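Local coordinates for uncharacterized protein Q99UF4 (Staphylococcus aureus, PDB 3B2N) that probably acts as a LuxR-family response regulator, taking up a phosphoryl signal through its receiver domain to control transcription, at residues I8-D11 with L15-A18; L22-L25 with E30-A33; L44-N49 with R72-N77; I54-M59 with V104-S109. All blocks are in the same frame, centred on the assembly; numbering follows the deposited sequence.

Contact 1. Residues I8-D11 with L15-A18; sequences IAED and LRQA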
loop_
_atom_site.group_PDB
_atom_site.type_symbol
_atom_site.label_atom_id
_atom_site.label_comp_id
_atom_site.label_asym_id
_atom_site.label_seq_id
_atom_site.Cartn_x
_atom_site.Cartn_y
_atom_site.Cartn_z
ATOM N N ILE A 8 -0.006 5.895 -2.055
ATOM C CA ILE A 8 1.167 5.224 -1.519
ATOM C C ILE A 8 1.472 5.791 -0.177
ATOM O O ILE A 8 1.614 7.017 -0.036
ATOM C CB ILE A 8 2.412 5.396 -2.396
ATOM C CG1 ILE A 8 2.120 4.795 -3.786
ATOM C CG2 ILE A 8 3.674 4.716 -1.664
ATOM C CD1 ILE A 8 3.166 5.112 -4.826
ATOM N N ALA A 9 1.514 4.932 0.834
ATOM C CA ALA A 9 1.878 5.465 2.149
ATOM C C ALA A 9 3.157 4.705 2.529
ATOM O O ALA A 9 3.138 3.470 2.691
ATOM C CB ALA A 9 0.740 5.217 3.183
ATOM N N GLU A 10 4.256 5.418 2.684
ATOM C CA GLU A 10 5.535 4.795 2.979
ATOM C C GLU A 10 6.403 5.681 3.906
ATOM O O GLU A 10 6.533 6.905 3.712
ATOM C CB GLU A 10 6.257 4.439 1.655
ATOM C CG GLU A 10 7.831 4.381 1.748
ATOM C CD GLU A 10 8.331 3.198 2.615
ATOM O OE1 GLU A 10 7.738 2.087 2.550
ATOM O OE2 GLU A 10 9.287 3.394 3.399
ATOM N N ASP A 11 6.987 5.065 4.922
ATOM C CA ASP A 11 7.649 5.849 5.949
ATOM C C ASP A 11 8.888 6.536 5.392
ATOM O O ASP A 11 9.162 7.651 5.717
ATOM C CB ASP A 11 8.062 4.941 7.103
ATOM C CG ASP A 11 8.636 5.731 8.264
ATOM O OD1 ASP A 11 9.834 5.610 8.506
ATOM O OD2 ASP A 11 7.919 6.546 8.878
ATOM N N LEU A 15 12.502 6.121 -0.609
ATOM C CA LEU A 15 11.833 5.023 -1.285
ATOM C C LEU A 15 10.432 5.467 -1.742
ATOM O O LEU A 15 9.980 5.104 -2.855
ATOM C CB LEU A 15 11.717 3.767 -0.378
ATOM C CG LEU A 15 10.877 2.588 -0.936
ATOM C CD1 LEU A 15 11.561 2.067 -2.213
ATOM C CD2 LEU A 15 10.844 1.492 0.133
ATOM N N ARG A 16 9.741 6.267 -0.904
ATOM C CA ARG A 16 8.410 6.671 -1.257
ATOM C C ARG A 16 8.417 7.475 -2.613
ATOM O O ARG A 16 7.638 7.204 -3.507
ATOM C CB ARG A 16 7.774 7.554 -0.177
ATOM C CG ARG A 16 6.287 7.820 -0.519
ATOM C CD ARG A 16 5.431 8.438 0.584
ATOM N NE ARG A 16 5.777 9.831 0.792
ATOM C CZ ARG A 16 6.660 10.256 1.694
ATOM N NH1 ARG A 16 7.328 9.395 2.527
ATOM N NH2 ARG A 16 6.864 11.561 1.776
ATOM N N GLN A 17 9.262 8.489 -2.706
ATOM C CA GLN A 17 9.347 9.263 -3.932
ATOM C C GLN A 17 9.765 8.375 -5.105
ATOM O O GLN A 17 9.292 8.565 -6.210
ATOM C CB GLN A 17 10.325 10.455 -3.787
ATOM C CG GLN A 17 9.876 11.526 -2.767
ATOM C CD GLN A 17 8.338 11.630 -2.586
ATOM O OE1 GLN A 17 7.566 11.901 -3.558
ATOM N NE2 GLN A 17 7.891 11.422 -1.340
ATOM N N ALA A 18 10.647 7.402 -4.850
ATOM C CA ALA A 18 11.055 6.456 -5.901
ATOM C C ALA A 18 9.860 5.627 -6.379
ATOM O O ALA A 18 9.701 5.379 -7.596
ATOM C CB ALA A 18 12.201 5.522 -5.427
#
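Strand 4-9 has just ended when E10 passes helix 13-26, and its CA lies 5.5 Å from that of R16. E10 and R16 give up most of the surface buried here. The backbone O of E10 takes a hydrogen bond from R16 NH1 at 2.9 Å. The donor lies nearly in line with the C=O bond, but the carbonyl oxygen is tilted 25° out of the guanidinium plane. The N-H is also bent, with an angle of 137°. Nearer the two backbones, the aliphatic parts touch: E10 CG lies 3.7 Å from R16 CB. The R16 chain runs straight from CB to CD and bends at chi3 (72°). That bend turns the guanidinium so that its edge meets the carbonyl of E10, just past the strand. Its NE forms a salt bridge with D34, and NH1 also bonds to N13, so several partners fix the rotation of this buried group. I8 adds an apolar floor, with CG2 4.2 Å from R16 CG.

Strand 4-9, helix 13-26 and strand 29-35 form the first beta-alpha-beta unit of the CheY-like receiver fold. E10 and D11 follow its first strand, where receiver domains carry the acidic residues of their phosphorylation site. E10 CG is anti to the backbone N, and the chain then bends, so the E10 side chain crosses that of L15 at about a right angle. L15 CD2 sits 3.9 Å from E10 CD. Beside this methyl, E10 OE1 forms a salt bridge with K106, while OE2 accepts the backbone N-H of Q12.

Contact 2. Residues L22-L25 with E30-A33; sequences LIKL and EILA. With NA (sodium ion), chain B.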
loop_
_atom_site.group_PDB
_atom_site.type_symbol
_atom_site.label_atom_id
_atom_site.label_comp_id
_atom_site.label_asym_id
_atom_site.label_seq_id
_atom_site.Cartn_x
_atom_site.Cartn_y
_atom_site.Cartn_z
ATOM N N LEU A 22 8.510 5.577 -10.127
ATOM C CA LEU A 22 8.778 4.333 -10.896
ATOM C C LEU A 22 7.509 3.544 -11.134
ATOM O O LEU A 22 7.330 2.963 -12.192
ATOM C CB LEU A 22 9.787 3.441 -10.170
ATOM C CG LEU A 22 11.208 4.001 -10.220
ATOM C CD1 LEU A 22 12.117 3.185 -9.336
ATOM C CD2 LEU A 22 11.670 3.971 -11.666
ATOM N N ILE A 23 6.620 3.499 -10.147
ATOM C CA ILE A 23 5.358 2.821 -10.387
ATOM C C ILE A 23 4.587 3.367 -11.610
ATOM O O ILE A 23 4.051 2.587 -12.404
ATOM C CB ILE A 23 4.464 2.774 -9.126
ATOM C CG1 ILE A 23 5.039 1.773 -8.130
ATOM C CG2 ILE A 23 3.023 2.342 -9.522
ATOM C CD1 ILE A 23 4.376 1.927 -6.672
ATOM N N LYS A 24 4.541 4.687 -11.772
ATOM C CA LYS A 24 3.926 5.288 -12.933
ATOM C C LYS A 24 4.628 4.923 -14.255
ATOM O O LYS A 24 3.963 4.818 -15.284
ATOM C CB LYS A 24 3.874 6.810 -12.799
ATOM C CG LYS A 24 2.669 7.294 -12.008
ATOM C CD LYS A 24 2.574 8.813 -11.974
ATOM C CE LYS A 24 3.844 9.456 -11.389
ATOM N NZ LYS A 24 3.538 10.866 -10.986
ATOM N N LEU A 25 5.949 4.761 -14.233
ATOM C CA LEU A 25 6.700 4.373 -15.435
ATOM C C LEU A 25 6.627 2.858 -15.748
ATOM O O LEU A 25 6.693 2.474 -16.916
ATOM C CB LEU A 25 8.154 4.800 -15.326
ATOM C CG LEU A 25 8.417 6.313 -15.337
ATOM C CD1 LEU A 25 9.837 6.608 -14.986
ATOM C CD2 LEU A 25 8.098 6.911 -16.641
ATOM N N GLU A 30 -2.165 5.874 -12.127
ATOM C CA GLU A 30 -2.054 7.275 -11.694
ATOM C C GLU A 30 -2.012 7.333 -10.152
ATOM O O GLU A 30 -2.805 6.669 -9.472
ATOM C CB GLU A 30 -3.206 8.101 -12.259
ATOM C CG GLU A 30 -4.550 7.763 -11.683
ATOM C CD GLU A 30 -5.647 8.710 -12.146
ATOM O OE1 GLU A 30 -6.775 8.212 -12.382
ATOM O OE2 GLU A 30 -5.394 9.940 -12.268
ATOM N N ILE A 31 -1.054 8.085 -9.619
ATOM C CA ILE A 31 -0.841 8.214 -8.183
ATOM C C ILE A 31 -1.655 9.409 -7.733
ATOM O O ILE A 31 -1.371 10.550 -8.132
ATOM C CB ILE A 31 0.665 8.462 -7.810
ATOM C CG1 ILE A 31 1.626 7.451 -8.501
ATOM C CG2 ILE A 31 0.875 8.437 -6.289
ATOM C CD1 ILE A 31 1.370 6.014 -8.267
ATOM N N LEU A 32 -2.661 9.177 -6.900
ATOM C CA LEU A 32 -3.500 10.280 -6.418
ATOM C C LEU A 32 -2.894 11.084 -5.257
ATOM O O LEU A 32 -3.197 12.258 -5.091
ATOM C CB LEU A 32 -4.866 9.736 -6.019
ATOM C CG LEU A 32 -6.037 9.658 -6.972
ATOM C CD1 LEU A 32 -5.616 9.679 -8.423
ATOM C CD2 LEU A 32 -6.850 8.419 -6.599
ATOM N N ALA A 33 -2.068 10.431 -4.432
ATOM C CA ALA A 33 -1.548 11.037 -3.211
ATOM C C ALA A 33 -0.455 10.129 -2.669
ATOM O O ALA A 33 -0.508 8.932 -2.919
ATOM C CB ALA A 33 -2.696 11.180 -2.146
HETATM NA NA NA B . 3.002 4.159 -17.189
HETATM O O HOH W 1 4.441 2.492 -18.409
HETATM O O HOH W 2 1.145 5.778 -16.216
#
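I31 and K24 bury the most surface here, and I23 adds a smaller share. The meeting is of carbon chains. I31 projects from strand 29-35 at helix 13-26, and its CG1 lies 3.7 Å from K24 CG and 3.8 Å from K24 CD. The lysine chain passes obliquely across the isoleucine. K24 then bends at chi3 (-57°), which keeps CE near I31 CG1 as well. On the inner side, I31 CD1 comes within 4.2 Å of I23 CG2. I23 continues inward onto L6 and I8 of strand 4-9 and onto I110 of helix 110-121. The contact thus lays the last turn of helix 13-26 against the edge strand of the sheet, late in the first beta-alpha-beta unit of the receiver fold.

The backbone of K24 has a separate role. Its carbonyl O binds the sodium ion at 2.2 Å, and the carbonyl of G27 is a second protein ligand. Two waters lie 2.5 Å and 2.6 Å from the sodium ion. The first of these also donates a hydrogen bond to L25 O, so it ties the ion to a neighbouring carbonyl. The chemistry is therefore divided. The side chains join helix and strand without any polar bond between them, and the lysine contributes its methylenes. The cation is held by backbone oxygens and water near the end of the helix.

Contact 3. Residues L44-N49 with R72-N77; sequences LIEEYN and RKKHLN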
loop_
_atom_site.group_PDB
_atom_site.type_symbol
_atom_site.label_atom_id
_atom_site.label_comp_id
_atom_site.label_asym_id
_atom_site.label_seq_id
_atom_site.Cartn_x
_atom_site.Cartn_y
_atom_site.Cartn_z
ATOM N N LEU A 44 -6.717 10.548 3.166
ATOM C CA LEU A 44 -6.568 10.599 1.705
ATOM C C LEU A 44 -7.378 9.483 1.022
ATOM O O LEU A 44 -8.090 9.723 0.059
ATOM C CB LEU A 44 -5.088 10.507 1.315
ATOM C CG LEU A 44 -4.271 11.723 1.731
ATOM C CD1 LEU A 44 -2.803 11.389 1.875
ATOM C CD2 LEU A 44 -4.481 12.838 0.730
ATOM N N ILE A 45 -7.266 8.271 1.534
ATOM C CA ILE A 45 -8.027 7.139 1.006
ATOM C C ILE A 45 -9.545 7.405 0.989
ATOM O O ILE A 45 -10.205 7.192 -0.027
ATOM C CB ILE A 45 -7.659 5.840 1.785
ATOM C CG1 ILE A 45 -6.208 5.429 1.488
ATOM C CG2 ILE A 45 -8.605 4.661 1.482
ATOM C CD1 ILE A 45 -5.644 4.424 2.509
ATOM N N GLU A 46 -10.098 7.888 2.098
ATOM C CA GLU A 46 -11.536 8.206 2.137
ATOM C C GLU A 46 -11.893 9.382 1.217
ATOM O O GLU A 46 -12.923 9.360 0.554
ATOM C CB GLU A 46 -12.023 8.468 3.568
ATOM C CG GLU A 46 -11.970 7.245 4.441
ATOM C CD GLU A 46 -12.164 7.556 5.915
ATOM O OE1 GLU A 46 -12.784 6.710 6.608
ATOM O OE2 GLU A 46 -11.706 8.638 6.381
ATOM N N GLU A 47 -11.038 10.395 1.172
ATOM C CA GLU A 47 -11.234 11.500 0.254
ATOM C C GLU A 47 -11.207 11.054 -1.219
ATOM O O GLU A 47 -12.118 11.422 -1.977
ATOM C CB GLU A 47 -10.212 12.623 0.492
ATOM C CG GLU A 47 -10.411 13.859 -0.394
ATOM C CD GLU A 47 -9.183 14.782 -0.455
ATOM O OE1 GLU A 47 -9.260 15.825 -1.148
ATOM O OE2 GLU A 47 -8.144 14.484 0.183
ATOM N N TYR A 48 -10.184 10.280 -1.621
ATOM C CA TYR A 48 -9.944 10.006 -3.061
ATOM C C TYR A 48 -10.486 8.676 -3.603
ATOM O O TYR A 48 -10.568 8.506 -4.823
ATOM C CB TYR A 48 -8.458 10.099 -3.424
ATOM C CG TYR A 48 -7.883 11.487 -3.409
ATOM C CD1 TYR A 48 -8.134 12.381 -4.461
ATOM C CD2 TYR A 48 -7.064 11.912 -2.347
ATOM C CE1 TYR A 48 -7.600 13.673 -4.444
ATOM C CE2 TYR A 48 -6.532 13.181 -2.307
ATOM C CZ TYR A 48 -6.790 14.069 -3.363
ATOM O OH TYR A 48 -6.249 15.343 -3.337
ATOM N N ASN A 49 -10.835 7.739 -2.714
ATOM C CA ASN A 49 -11.174 6.352 -3.110
ATOM C C ASN A 49 -10.275 5.693 -4.209
ATOM O O ASN A 49 -10.761 5.363 -5.298
ATOM C CB ASN A 49 -12.638 6.310 -3.541
ATOM C CG ASN A 49 -13.545 6.924 -2.508
ATOM O OD1 ASN A 49 -13.955 8.095 -2.629
ATOM N ND2 ASN A 49 -13.835 6.153 -1.449
ATOM N N ARG A 72 -11.065 -2.515 5.748
ATOM C CA ARG A 72 -11.895 -3.728 5.727
ATOM C C ARG A 72 -13.139 -3.562 6.597
ATOM O O ARG A 72 -14.209 -3.896 6.153
ATOM C CB ARG A 72 -11.110 -4.980 6.115
ATOM C CG ARG A 72 -9.981 -5.280 5.142
ATOM C CD ARG A 72 -10.431 -5.635 3.744
ATOM N NE ARG A 72 -9.310 -6.059 2.901
ATOM C CZ ARG A 72 -9.022 -5.536 1.711
ATOM N NH1 ARG A 72 -7.972 -5.986 1.036
ATOM N NH2 ARG A 72 -9.792 -4.572 1.189
ATOM N N LYS A 73 -13.002 -2.994 7.797
ATOM C CA LYS A 73 -14.163 -2.724 8.656
ATOM C C LYS A 73 -15.222 -1.958 7.869
ATOM O O LYS A 73 -16.412 -2.244 7.982
ATOM C CB LYS A 73 -13.771 -1.951 9.938
ATOM C CG LYS A 73 -12.800 -2.696 10.908
ATOM C CD LYS A 73 -13.448 -3.803 11.801
ATOM C CE LYS A 73 -12.373 -4.527 12.679
ATOM N NZ LYS A 73 -12.840 -5.719 13.507
ATOM N N LYS A 74 -14.790 -1.021 7.033
ATOM C CA LYS A 74 -15.721 -0.165 6.302
ATOM C C LYS A 74 -16.117 -0.702 4.947
ATOM O O LYS A 74 -16.822 -0.023 4.208
ATOM C CB LYS A 74 -15.130 1.219 6.090
ATOM C CG LYS A 74 -14.853 1.986 7.346
ATOM C CD LYS A 74 -14.341 3.340 6.951
ATOM C CE LYS A 74 -14.725 4.399 7.968
ATOM N NZ LYS A 74 -13.498 4.918 8.625
ATOM N N HIS A 75 -15.616 -1.879 4.591
ATOM C CA HIS A 75 -15.967 -2.515 3.310
ATOM C C HIS A 75 -15.692 -1.669 2.072
ATOM O O HIS A 75 -16.477 -1.682 1.128
ATOM C CB HIS A 75 -17.441 -2.958 3.326
ATOM C CG HIS A 75 -17.704 -4.026 4.329
ATOM N ND1 HIS A 75 -17.212 -5.307 4.184
ATOM C CD2 HIS A 75 -18.352 -4.000 5.519
ATOM C CE1 HIS A 75 -17.563 -6.030 5.229
ATOM N NE2 HIS A 75 -18.275 -5.268 6.046
ATOM N N LEU A 76 -14.593 -0.933 2.085
ATOM C CA LEU A 76 -14.233 -0.115 0.959
ATOM C C LEU A 76 -13.755 -0.983 -0.186
ATOM O O LEU A 76 -13.085 -1.997 0.020
ATOM C CB LEU A 76 -13.145 0.870 1.357
ATOM C CG LEU A 76 -13.466 1.834 2.497
ATOM C CD1 LEU A 76 -12.300 2.831 2.684
ATOM C CD2 LEU A 76 -14.831 2.526 2.261
ATOM N N ASN A 77 -14.125 -0.576 -1.391
ATOM C CA ASN A 77 -13.758 -1.262 -2.611
ATOM C C ASN A 77 -12.304 -0.933 -3.051
ATOM O O ASN A 77 -12.066 -0.223 -4.029
ATOM C CB ASN A 77 -14.762 -0.881 -3.697
ATOM C CG ASN A 77 -14.644 -1.739 -4.902
ATOM O OD1 ASN A 77 -14.311 -2.917 -4.799
ATOM N ND2 ASN A 77 -14.905 -1.166 -6.066
#
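I45 and L76 make the apolar half of this contact, and E46 and K74 the charged half. The inner part is carbon on carbon. I45 CG2 of helix 38-48 meets L76 CD1, the two methyls 4.3 Å apart. I45 is buried, and it also packs on V67 and I71 of helix 64-73 and on I7 of strand 4-9. L76 rests on I71 too, so the pair extends the hydrophobic layer between helix and sheet.

In this receiver fold, both segments mark the C-terminal ends of neighbouring helices. The helix 64-73 side closes with a Schellman motif at H75, whose N bonds to R72 O at 2.9 Å. After that turn the chain sends L76 back towards helix 38-48.

The solvent side is looser and rests on a single bridge. E46 is extended beyond CG and lies crosswise to K74. Its OE1 is met by K74 NZ at 2.8 Å, nearly along the C-O axis. K74 is bent at chi3 (149°) and chi4 (114°). The first places K74 CE 3.3 Å from E46 OE1, and the second turns NZ onto it. The ammonium is shared with E70 of helix 64-73, its stronger partner.

Contact 4. Residues I54-M59 with V104-S109; sequences ILDIEM and VLKERS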
loop_
_atom_site.group_PDB
_atom_site.type_symbol
_atom_site.label_atom_id
_atom_site.label_comp_id
_atom_site.label_asym_id
_atom_site.label_seq_id
_atom_site.Cartn_x
_atom_site.Cartn_y
_atom_site.Cartn_z
ATOM N N ILE A 54 -0.912 1.112 -1.500
ATOM C CA ILE A 54 0.339 0.492 -1.082
ATOM C C ILE A 54 0.681 1.058 0.299
ATOM O O ILE A 54 0.750 2.298 0.461
ATOM C CB ILE A 54 1.425 0.804 -2.115
ATOM C CG1 ILE A 54 0.922 0.320 -3.489
ATOM C CG2 ILE A 54 2.660 0.093 -1.831
ATOM C CD1 ILE A 54 1.918 0.598 -4.589
ATOM N N LEU A 55 0.898 0.161 1.266
ATOM C CA LEU A 55 1.013 0.578 2.650
ATOM C C LEU A 55 2.258 -0.057 3.252
ATOM O O LEU A 55 2.431 -1.299 3.197
ATOM C CB LEU A 55 -0.220 0.076 3.445
ATOM C CG LEU A 55 -1.506 0.868 3.687
ATOM C CD1 LEU A 55 -1.749 1.969 2.723
ATOM C CD2 LEU A 55 -2.686 -0.048 3.747
ATOM N N ASP A 56 3.122 0.789 3.798
ATOM C CA ASP A 56 4.213 0.344 4.674
ATOM C C ASP A 56 3.544 -0.061 6.020
ATOM O O ASP A 56 2.417 0.328 6.274
ATOM C CB ASP A 56 5.194 1.534 4.835
ATOM C CG ASP A 56 6.454 1.202 5.604
ATOM O OD1 ASP A 56 6.790 -0.009 5.823
ATOM O OD2 ASP A 56 7.111 2.181 6.025
ATOM N N ILE A 57 4.207 -0.860 6.856
ATOM C CA ILE A 57 3.623 -1.211 8.158
ATOM C C ILE A 57 3.920 -0.151 9.187
ATOM O O ILE A 57 3.037 0.531 9.655
ATOM C CB ILE A 57 4.115 -2.533 8.688
ATOM C CG1 ILE A 57 3.735 -3.650 7.721
ATOM C CG2 ILE A 57 3.528 -2.779 10.131
ATOM C CD1 ILE A 57 3.986 -5.076 8.241
ATOM N N GLU A 58 5.166 0.019 9.555
ATOM C CA GLU A 58 5.404 0.832 10.712
ATOM C C GLU A 58 5.504 2.303 10.318
ATOM O O GLU A 58 6.508 2.715 9.763
ATOM C CB GLU A 58 6.683 0.348 11.373
ATOM C CG GLU A 58 6.987 0.933 12.721
ATOM C CD GLU A 58 8.123 0.154 13.329
ATOM O OE1 GLU A 58 8.181 -1.067 13.022
ATOM O OE2 GLU A 58 8.952 0.747 14.071
ATOM N N MET A 59 4.448 3.070 10.585
ATOM C CA MET A 59 4.348 4.492 10.187
ATOM C C MET A 59 3.761 5.223 11.369
ATOM O O MET A 59 3.085 4.606 12.232
ATOM C CB MET A 59 3.428 4.718 8.967
ATOM C CG MET A 59 3.835 4.162 7.627
ATOM S SD MET A 59 2.681 4.603 6.264
ATOM C CE MET A 59 1.161 3.724 6.629
ATOM N N VAL A 104 4.141 -7.812 0.260
ATOM C CA VAL A 104 5.350 -7.801 -0.556
ATOM C C VAL A 104 6.543 -7.330 0.271
ATOM O O VAL A 104 6.517 -6.228 0.871
ATOM C CB VAL A 104 5.137 -6.892 -1.787
ATOM C CG1 VAL A 104 6.437 -6.731 -2.621
ATOM C CG2 VAL A 104 4.026 -7.479 -2.651
ATOM N N LEU A 105 7.590 -8.149 0.301
ATOM C CA LEU A 105 8.826 -7.766 0.986
ATOM C C LEU A 105 9.642 -6.826 0.125
ATOM O O LEU A 105 9.672 -6.984 -1.090
ATOM C CB LEU A 105 9.675 -9.011 1.226
ATOM C CG LEU A 105 9.883 -9.689 2.569
ATOM C CD1 LEU A 105 8.675 -9.677 3.435
ATOM C CD2 LEU A 105 10.343 -11.109 2.288
ATOM N N LYS A 106 10.382 -5.908 0.755
ATOM C CA LYS A 106 11.275 -5.005 -0.007
ATOM C C LYS A 106 12.524 -5.687 -0.549
ATOM O O LYS A 106 13.378 -5.010 -1.113
ATOM C CB LYS A 106 11.606 -3.741 0.808
ATOM C CG LYS A 106 10.286 -2.987 1.104
ATOM C CD LYS A 106 10.519 -1.704 1.866
ATOM C CE LYS A 106 9.223 -0.964 2.154
ATOM N NZ LYS A 106 9.544 0.130 3.151
ATOM N N GLU A 107 12.614 -7.025 -0.378
ATOM C CA GLU A 107 13.498 -7.872 -1.198
ATOM C C GLU A 107 13.151 -7.915 -2.694
ATOM O O GLU A 107 13.987 -8.287 -3.531
ATOM C CB GLU A 107 13.497 -9.314 -0.669
ATOM C CG GLU A 107 14.536 -9.522 0.423
ATOM C CD GLU A 107 14.431 -10.888 1.093
ATOM O OE1 GLU A 107 15.190 -11.112 2.058
ATOM O OE2 GLU A 107 13.606 -11.733 0.654
ATOM N N ARG A 108 11.912 -7.544 -3.017
ATOM C CA ARG A 108 11.378 -7.539 -4.384
ATOM C C ARG A 108 11.649 -6.196 -4.985
ATOM O O ARG A 108 11.724 -5.203 -4.253
ATOM C CB ARG A 108 9.833 -7.737 -4.341
ATOM C CG ARG A 108 9.362 -9.001 -3.594
ATOM C CD ARG A 108 9.438 -10.263 -4.479
ATOM N NE ARG A 108 10.804 -10.732 -4.575
ATOM C CZ ARG A 108 11.449 -11.419 -3.624
ATOM N NH1 ARG A 108 12.713 -11.785 -3.846
ATOM N NH2 ARG A 108 10.855 -11.733 -2.455
ATOM N N SER A 109 11.767 -6.142 -6.311
ATOM C CA SER A 109 11.904 -4.868 -7.018
ATOM C C SER A 109 10.551 -4.195 -7.217
ATOM O O SER A 109 9.503 -4.824 -7.041
ATOM C CB SER A 109 12.505 -5.116 -8.403
ATOM O OG SER A 109 11.611 -5.905 -9.186
HETATM O O HOH W 3 9.154 -1.169 5.656
#
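K106 reaches D56 with the end of a long straight side chain. From CB, which points towards residues 54-59, the chain stays extended through CG, CD and CE. CD and CE run past the CD2 methyl of L15. NZ then arrives in the acidic pocket. It lies 3.8 Å from D56 OD1, a long salt bridge and not a hydrogen bond. Water 3 bridges the two from one side: it accepts from K106 NZ at 2.8 Å and donates to D56 OD1 at 2.6 Å. The direct charged partner of NZ is E10.

Backbone N-H groups hold D56. With CG anti to the backbone N (chi1 -174°), its carboxylate reaches towards the lysine. D56 OD1 takes a weak hydrogen bond from I57 N at 2.9 Å, bent to 125°. OD2 is bonded by the backbone N of D11, and E10 OE1 lies close to OD2.

D56 follows strand 52-55 and K106 follows strand 102-105, the places of the phosphoacceptor aspartate and the conserved lysine in CheY-like receiver domains. D56 is thus probably the phosphorylated residue. The direct link between the two is long, and the water carries the closer contacts. An ammonium placed here is consistent with a lysine that contacts the phosphoryl group once it is attached.

Contacts 1 and 4 lie nearer the centre of the chain, at one end of the parallel sheet. They meet directly, since E10 and K106 form a salt bridge between them. Contact 1 is buried, contact 4 partly so, and polar groups dominate where they meet. Contacts 1 and 2 share helix 13-26 and the neighbouring strands 4-9 and 29-35, and I8 packs on both I23 and I31. Contact 2 lies farther out and is apolar, with a sodium ion on its backbone. Contact 3 is also peripheral, on the other side of the chain's centre from contact 4. It joins two helix ends through methyls and one surface ion pair, and it touches contact 2 through L44 and Y48.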